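Local coordinates for protein methylmalonate-semialdehyde dehydrogenase (Oceanimonas doudoroffii, PDB 4ZZ7) that probably catalyses the NAD-dependent, CoA-acylating oxidation of methylmalonate semialdehyde, as an aldehyde dehydrogenase family member, at residues G143-I148 with V220-F225. Sequence-based numbering, arbitrary orientation.
Sequences GVVAGI and VKAVSF. With NAD (nicotinamide-adenine-dinucleotide), chain M.
V144 begins the pairing of two parallel strands by accepting the K221 backbone N-H on its carbonyl, N to O 2.9 Å. Next along, V145 has CG1 anti to its own backbone N (chi1 176°), which sets that methyl 3.7 Å from the carbonyl O of A222. A146 is hydrogen-bonded through both its backbone groups, its N to A222 O and its O to S224 N, while its CB meets CG1 of V220 at 3.6 Å. G147 brings its CA to S224 O at 3.4 Å, a CA-H...O contact. S224 O also takes the I148 N-H, N to O 2.9 Å. I148 then sets CG2 against CD1 of F225, 3.5 Å away at the ring's edge. The F225 ring's CE1 lies 3.4 Å from the NAD ribose oxygen O4B; a leucine here, lacking CE1 and CZ, would probably leave a gap beside the ribose oxygens O4B and O5B. The pair illustrates how a Rossmann-type sheet presents its carboxy-terminal strand ends to a dinucleotide. On the face opposite F225, S224 OG hydrogen-bonds Q247 and Y474. Strands 171-175 and 245-249 flank the pair, and helices 208-216 and 229-241 pack over the face of A146, I148, V223 and F225.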
loop_
_atom_site.group_PDB
_atom_site.type_symbol
_atom_site.label_atom_id
_atom_site.label_comp_id
_atom_site.label_asym_id
_atom_site.label_seq_id
_atom_site.Cartn_x
_atom_site.Cartn_y
_atom_site.Cartn_z
ATOM N N GLY A 143 7.956 3.191 -22.633
ATOM C CA GLY A 143 8.660 3.037 -23.900
ATOM C C GLY A 143 10.049 3.579 -23.767
ATOM O O GLY A 143 10.785 3.126 -22.900
ATOM N N VAL A 144 10.393 4.550 -24.618
ATOM C CA VAL A 144 11.702 5.208 -24.550
ATOM C C VAL A 144 11.544 6.418 -23.674
ATOM O O VAL A 144 10.633 7.229 -23.865
ATOM C CB VAL A 144 12.284 5.642 -25.914
ATOM C CG1 VAL A 144 13.659 6.267 -25.722
ATOM C CG2 VAL A 144 12.420 4.460 -26.876
ATOM N N VAL A 145 12.459 6.518 -22.716
ATOM C CA VAL A 145 12.430 7.543 -21.694
ATOM C C VAL A 145 13.721 8.295 -21.743
ATOM O O VAL A 145 14.780 7.686 -21.892
ATOM C CB VAL A 145 12.294 6.932 -20.303
ATOM C CG1 VAL A 145 12.361 8.022 -19.234
ATOM C CG2 VAL A 145 10.966 6.200 -20.203
ATOM N N ALA A 146 13.624 9.614 -21.596
ATOM C CA ALA A 146 14.768 10.496 -21.742
ATOM C C ALA A 146 15.072 11.157 -20.415
ATOM O O ALA A 146 14.153 11.577 -19.703
ATOM C CB ALA A 146 14.494 11.542 -22.806
ATOM N N GLY A 147 16.362 11.245 -20.095
ATOM C CA GLY A 147 16.824 11.840 -18.839
ATOM C C GLY A 147 17.849 12.918 -19.094
ATOM O O GLY A 147 18.741 12.724 -19.908
ATOM N N ILE A 148 17.719 14.053 -18.405
ATOM C CA ILE A 148 18.604 15.186 -18.613
ATOM C C ILE A 148 19.073 15.687 -17.275
ATOM O O ILE A 148 18.236 16.050 -16.445
ATOM C CB ILE A 148 17.896 16.312 -19.354
ATOM C CG1 ILE A 148 17.444 15.810 -20.715
ATOM C CG2 ILE A 148 18.834 17.512 -19.523
ATOM C CD1 ILE A 148 16.440 16.699 -21.376
ATOM N N VAL A 220 9.925 9.403 -27.813
ATOM C CA VAL A 220 10.263 9.692 -26.438
ATOM C C VAL A 220 8.958 9.988 -25.750
ATOM O O VAL A 220 8.325 10.994 -26.035
ATOM C CB VAL A 220 11.207 10.916 -26.294
ATOM C CG1 VAL A 220 11.510 11.198 -24.834
ATOM C CG2 VAL A 220 12.517 10.691 -27.032
ATOM N N LYS A 221 8.596 9.126 -24.814
ATOM C CA LYS A 221 7.334 9.182 -24.127
ATOM C C LYS A 221 7.370 9.830 -22.744
ATOM O O LYS A 221 6.310 10.076 -22.182
ATOM C CB LYS A 221 6.787 7.764 -23.995
ATOM C CG LYS A 221 5.806 7.387 -25.090
ATOM C CD LYS A 221 6.488 6.970 -26.368
ATOM C CE LYS A 221 5.700 7.425 -27.599
ATOM N NZ LYS A 221 4.362 6.793 -27.767
ATOM N N ALA A 222 8.550 10.076 -22.177
ATOM C CA ALA A 222 8.644 10.751 -20.879
ATOM C C ALA A 222 9.993 11.397 -20.692
ATOM O O ALA A 222 11.007 10.850 -21.104
ATOM C CB ALA A 222 8.385 9.767 -19.744
ATOM N N VAL A 223 10.010 12.543 -20.029
ATOM C CA VAL A 223 11.250 13.280 -19.814
ATOM C C VAL A 223 11.471 13.656 -18.342
ATOM O O VAL A 223 10.678 14.400 -17.765
ATOM C CB VAL A 223 11.260 14.556 -20.680
ATOM C CG1 VAL A 223 12.565 15.333 -20.489
ATOM C CG2 VAL A 223 11.034 14.194 -22.151
ATOM N N SER A 224 12.562 13.153 -17.760
ATOM C CA SER A 224 13.022 13.536 -16.403
ATOM C C SER A 224 14.162 14.560 -16.480
ATOM O O SER A 224 15.276 14.226 -16.908
ATOM C CB SER A 224 13.522 12.308 -15.627
ATOM O OG SER A 224 12.463 11.454 -15.219
ATOM N N PHE A 225 13.879 15.799 -16.071
ATOM C CA PHE A 225 14.891 16.859 -16.057
ATOM C C PHE A 225 15.206 17.233 -14.653
ATOM O O PHE A 225 14.299 17.353 -13.842
ATOM C CB PHE A 225 14.441 18.136 -16.778
ATOM C CG PHE A 225 15.453 19.261 -16.703
ATOM C CD1 PHE A 225 16.529 19.287 -17.543
ATOM C CD2 PHE A 225 15.328 20.279 -15.764
ATOM C CE1 PHE A 225 17.467 20.298 -17.458
ATOM C CE2 PHE A 225 16.263 21.296 -15.675
ATOM C CZ PHE A 225 17.333 21.305 -16.523
HETATM P PA NAD M . 21.224 23.621 -16.158
HETATM O O1A NAD M . 22.131 24.427 -17.083
HETATM O O2A NAD M . 19.916 24.187 -15.630
HETATM O O5B NAD M . 20.809 22.250 -16.921
HETATM C C5B NAD M . 21.589 21.046 -16.882
HETATM C C4B NAD M . 21.311 20.156 -18.094
HETATM O O4B NAD M . 20.456 20.824 -19.025
HETATM C C3B NAD M . 22.564 19.778 -18.878
HETATM O O3B NAD M . 22.471 18.392 -19.218
HETATM C C2B NAD M . 22.574 20.711 -20.086
HETATM O O2B NAD M . 23.058 20.202 -21.332
HETATM C C1B NAD M . 21.109 21.058 -20.277
HETATM N N9A NAD M . 20.904 22.465 -20.735
HETATM C C8A NAD M . 21.592 23.564 -20.308
HETATM N N7A NAD M . 21.132 24.678 -20.916
HETATM C C5A NAD M . 20.134 24.309 -21.758
HETATM C C6A NAD M . 19.227 25.010 -22.714
HETATM N N6A NAD M . 19.317 26.348 -22.869
HETATM N N1A NAD M . 18.319 24.264 -23.400
HETATM C C2A NAD M . 18.233 22.908 -23.243
HETATM N N3A NAD M . 19.011 22.202 -22.397
HETATM C C4A NAD M . 19.971 22.837 -21.643
HETATM O O3 NAD M . 22.101 23.102 -14.873
HETATM P PN NAD M . 23.725 23.092 -14.651
HETATM O O1N NAD M . 24.397 22.032 -15.529
HETATM O O2N NAD M . 24.334 24.499 -14.573
HETATM O O5D NAD M . 23.632 22.535 -13.148
HETATM C C5D NAD M . 23.299 23.421 -12.066
HETATM C C4D NAD M . 21.810 23.443 -11.662
HETATM O O4D NAD M . 21.299 22.198 -11.134
HETATM C C3D NAD M . 21.571 24.476 -10.548
HETATM O O3D NAD M . 20.946 25.653 -11.070
HETATM C C2D NAD M . 20.703 23.790 -9.481
HETATM O O2D NAD M . 19.604 24.611 -9.071
HETATM C C1D NAD M . 20.268 22.516 -10.183
HETATM N N1N NAD M . 19.986 21.381 -9.309
HETATM C C2N NAD M . 18.698 21.136 -9.035
HETATM C C3N NAD M . 18.339 20.065 -8.223
HETATM C C7N NAD M . 16.906 19.761 -7.853
HETATM O O7N NAD M . 16.136 20.587 -7.349
HETATM N N7N NAD M . 16.511 18.516 -8.053
HETATM C C4N NAD M . 19.337 19.231 -7.730
HETATM C C5N NAD M . 20.669 19.489 -8.028
HETATM C C6N NAD M . 20.970 20.588 -8.836
#